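Local coordinates for ferrous iron transport protein B (Escherichia coli, PDB 3I8X), which drives GTP-dependent ferrous iron uptake across the inner membrane, its cytosolic G domain alternating between GTP and GDP states and probably coupling GTP binding to channel opening, at the guanosine-5'-diphosphate site. Numbering follows the deposited sequence.

The guanosine-5'-diphosphate site. Residues 11-18, 120-121, 123-124, 148-151. With GDP (guanosine-5'-diphosphate), chain B.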
# COMPACT_ATOMS: atom_id res chain seq x y z
N ASN A 11 -5.96 6.19 2.71
CA ASN A 11 -6.36 7.42 2.04
C ASN A 11 -6.68 8.48 3.13
O ASN A 11 -6.87 8.16 4.29
CB ASN A 11 -7.61 7.18 1.17
CG ASN A 11 -7.34 6.35 -0.07
OD1 ASN A 11 -6.32 5.71 -0.23
ND2 ASN A 11 -8.30 6.33 -0.94
N PRO A 12 -6.77 9.76 2.72
CA PRO A 12 -7.25 10.76 3.67
C PRO A 12 -8.68 10.48 4.12
O PRO A 12 -9.50 9.94 3.34
CB PRO A 12 -7.21 12.06 2.87
CG PRO A 12 -6.33 11.81 1.75
CD PRO A 12 -6.49 10.35 1.41
N ASN A 13 -8.98 10.85 5.36
CA ASN A 13 -10.30 10.69 5.94
C ASN A 13 -10.88 9.26 5.83
O ASN A 13 -12.07 9.07 5.47
CB ASN A 13 -11.25 11.73 5.35
CG ASN A 13 -12.49 11.95 6.19
OD1 ASN A 13 -12.40 12.13 7.41
ND2 ASN A 13 -13.65 11.97 5.54
N SER A 14 -10.04 8.28 6.18
CA SER A 14 -10.41 6.85 6.20
C SER A 14 -10.56 6.25 7.60
O SER A 14 -10.97 5.11 7.75
CB SER A 14 -9.36 6.05 5.43
OG SER A 14 -9.41 6.39 4.06
N GLY A 15 -10.22 7.03 8.62
CA GLY A 15 -10.31 6.59 10.03
C GLY A 15 -8.96 6.24 10.61
O GLY A 15 -8.85 5.57 11.63
N LYS A 16 -7.92 6.70 9.95
CA LYS A 16 -6.54 6.35 10.26
C LYS A 16 -6.16 6.97 11.58
O LYS A 16 -5.72 6.27 12.49
CB LYS A 16 -5.65 6.81 9.10
CG LYS A 16 -4.19 6.30 9.09
CD LYS A 16 -3.46 6.76 7.83
CE LYS A 16 -3.47 8.29 7.61
NZ LYS A 16 -2.66 9.09 8.57
N THR A 17 -6.39 8.28 11.72
CA THR A 17 -6.21 8.97 13.02
C THR A 17 -7.00 8.32 14.15
O THR A 17 -6.45 8.07 15.21
CB THR A 17 -6.68 10.42 12.96
OG1 THR A 17 -5.86 11.13 12.05
CG2 THR A 17 -6.62 11.08 14.35
N THR A 18 -8.29 8.08 13.91
CA THR A 18 -9.15 7.45 14.90
C THR A 18 -8.60 6.07 15.27
O THR A 18 -8.54 5.73 16.46
CB THR A 18 -10.63 7.33 14.41
OG1 THR A 18 -11.17 8.63 14.16
CG2 THR A 18 -11.51 6.61 15.43
N ASN A 120 -12.50 -0.27 7.28
CA ASN A 120 -13.15 0.69 8.15
C ASN A 120 -14.44 1.28 7.53
O ASN A 120 -14.73 1.06 6.37
CB ASN A 120 -12.13 1.83 8.39
CG ASN A 120 -12.19 2.39 9.78
OD1 ASN A 120 -12.95 1.94 10.64
ND2 ASN A 120 -11.37 3.38 10.02
N MET A 121 -15.18 2.04 8.34
CA MET A 121 -16.38 2.78 7.91
C MET A 121 -17.45 1.83 7.37
O MET A 121 -18.07 2.05 6.32
CB MET A 121 -16.01 3.85 6.90
CG MET A 121 -14.67 4.52 7.19
SD MET A 121 -14.72 6.22 7.64
CE MET A 121 -14.91 6.91 5.99
N ASP A 123 -20.30 0.66 9.03
CA ASP A 123 -21.63 1.26 9.25
C ASP A 123 -22.03 2.24 8.13
O ASP A 123 -23.16 2.22 7.64
CB ASP A 123 -21.69 1.95 10.62
CG ASP A 123 -20.38 2.64 10.99
OD1 ASP A 123 -20.21 2.96 12.19
OD2 ASP A 123 -19.52 2.86 10.10
N ILE A 124 -21.09 3.07 7.71
CA ILE A 124 -21.29 3.94 6.55
C ILE A 124 -21.58 3.14 5.28
O ILE A 124 -22.49 3.48 4.54
CB ILE A 124 -20.08 4.88 6.31
CG1 ILE A 124 -19.71 5.61 7.61
CG2 ILE A 124 -20.37 5.83 5.13
CD1 ILE A 124 -18.73 6.74 7.45
N LEU A 148 -13.59 -3.37 10.82
CA LEU A 148 -13.53 -2.43 11.94
C LEU A 148 -14.63 -1.35 11.84
O LEU A 148 -14.87 -0.78 10.76
CB LEU A 148 -12.15 -1.71 11.99
CG LEU A 148 -10.97 -2.34 12.77
CD1 LEU A 148 -10.03 -3.18 11.91
CD2 LEU A 148 -10.17 -1.29 13.46
N VAL A 149 -15.29 -1.05 12.95
CA VAL A 149 -15.90 0.29 13.13
C VAL A 149 -15.09 1.02 14.23
O VAL A 149 -15.40 0.89 15.42
CB VAL A 149 -17.41 0.23 13.46
CG1 VAL A 149 -17.96 1.65 13.68
CG2 VAL A 149 -18.17 -0.51 12.36
N SER A 150 -14.05 1.78 13.83
CA SER A 150 -12.95 2.13 14.75
C SER A 150 -13.28 3.23 15.77
O SER A 150 -12.57 3.37 16.79
CB SER A 150 -11.66 2.49 13.97
OG SER A 150 -11.68 3.82 13.45
N THR A 151 -14.34 4.00 15.50
CA THR A 151 -14.86 5.00 16.45
C THR A 151 -15.50 4.32 17.68
O THR A 151 -15.38 4.82 18.81
CB THR A 151 -15.89 5.94 15.79
OG1 THR A 151 -16.91 5.16 15.15
CG2 THR A 151 -15.21 6.89 14.79
PB GDP B . -8.04 10.19 8.87
O1B GDP B . -7.86 11.39 8.00
O2B GDP B . -7.75 9.02 7.99
O3B GDP B . -6.96 10.36 9.92
O3A GDP B . -9.52 10.06 9.49
PA GDP B . -10.11 10.26 11.01
O1A GDP B . -9.96 11.66 11.60
O2A GDP B . -9.80 9.19 12.01
O5' GDP B . -11.67 10.03 10.73
C5' GDP B . -12.46 10.90 9.93
C4' GDP B . -13.84 11.01 10.57
O4' GDP B . -14.50 9.75 10.48
C3' GDP B . -13.76 11.32 12.06
O3' GDP B . -14.83 12.15 12.48
C2' GDP B . -13.89 9.98 12.76
O2' GDP B . -14.44 10.13 14.07
C1' GDP B . -14.77 9.21 11.79
N9 GDP B . -14.53 7.73 11.78
C8 GDP B . -13.36 7.06 11.89
N7 GDP B . -13.57 5.72 11.81
C5 GDP B . -14.89 5.51 11.64
C6 GDP B . -15.80 4.34 11.47
O6 GDP B . -15.36 3.18 11.48
N1 GDP B . -17.10 4.56 11.30
C2 GDP B . -17.60 5.81 11.29
N2 GDP B . -18.91 5.99 11.13
N3 GDP B . -16.85 6.94 11.44
C4 GDP B . -15.51 6.84 11.61
O HOH W 1 -10.39 13.33 8.35
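Thr17 and Thr18 share a side-chain setting, OG1 anti to the carbonyl carbon and beside the backbone N (chi1 -64° and -62°), which turns each hydroxyl to the same GDP phosphate oxygen as its own amide. Thr17 closes the P-loop (Walker A, GxxxxGKT) of this FeoB GTPase domain and Thr18 comes next, at the start of helix 16-24. Thr17 OG1 bonds the beta-phosphate GDP O3B at 2.5 Å, joined by Thr17 N. The alpha-phosphate GDP O2A takes Thr18 N at 2.7 Å and also Thr18 OG1. The loop amides of Ser14, Gly15 and Lys16 converge on the beta-phosphate GDP O2B, with Lys16 N 3.0 Å away, while Gly15 N also meets the bridging O3A and Asn13 N bonds O1B. Backbone amides from Asn13 to Thr17 thus wrap the beta-phosphate and may offset its charge. Lys16 has CG anti to its backbone N, then bends at chi3 and chi4, so that Lys16 NZ ends 4.7 Å from GDP O3B and makes no bond to it in this model.

Guanine is read by the NxxD motif and the G5 loop. Asp123 holds CG in the crowded position between backbone N and carbonyl carbon (chi1 37°). Asp123 OD2 takes GDP N1 on the syn lone pair at 3.2 Å; the 2-amino group N2 adds weak bonds to both carboxylate oxygens. Ile124 N steadies Asp123 OD2 from above the carboxylate plane at 2.9 Å. Next to N1, the carbonyl GDP O6 accepts Ser150 N at 3.0 Å, and Met121 N more weakly. Asn120 OD1 lies 2.8 Å from GDP O6, an acceptor-acceptor clash as modelled; its ND2 instead bonds Ser14 O in the carbonyl plane, tying this motif to the P-loop. Thr151 lays CG2 over one face of the five-membered ring, modelled too close, and the bent Met121 chain brings SD under the other, so the two flank the base. Ile124 CG1 and CD1 border N2. The nucleotide is partly occupied, and the G5 loop mediates fast GDP release.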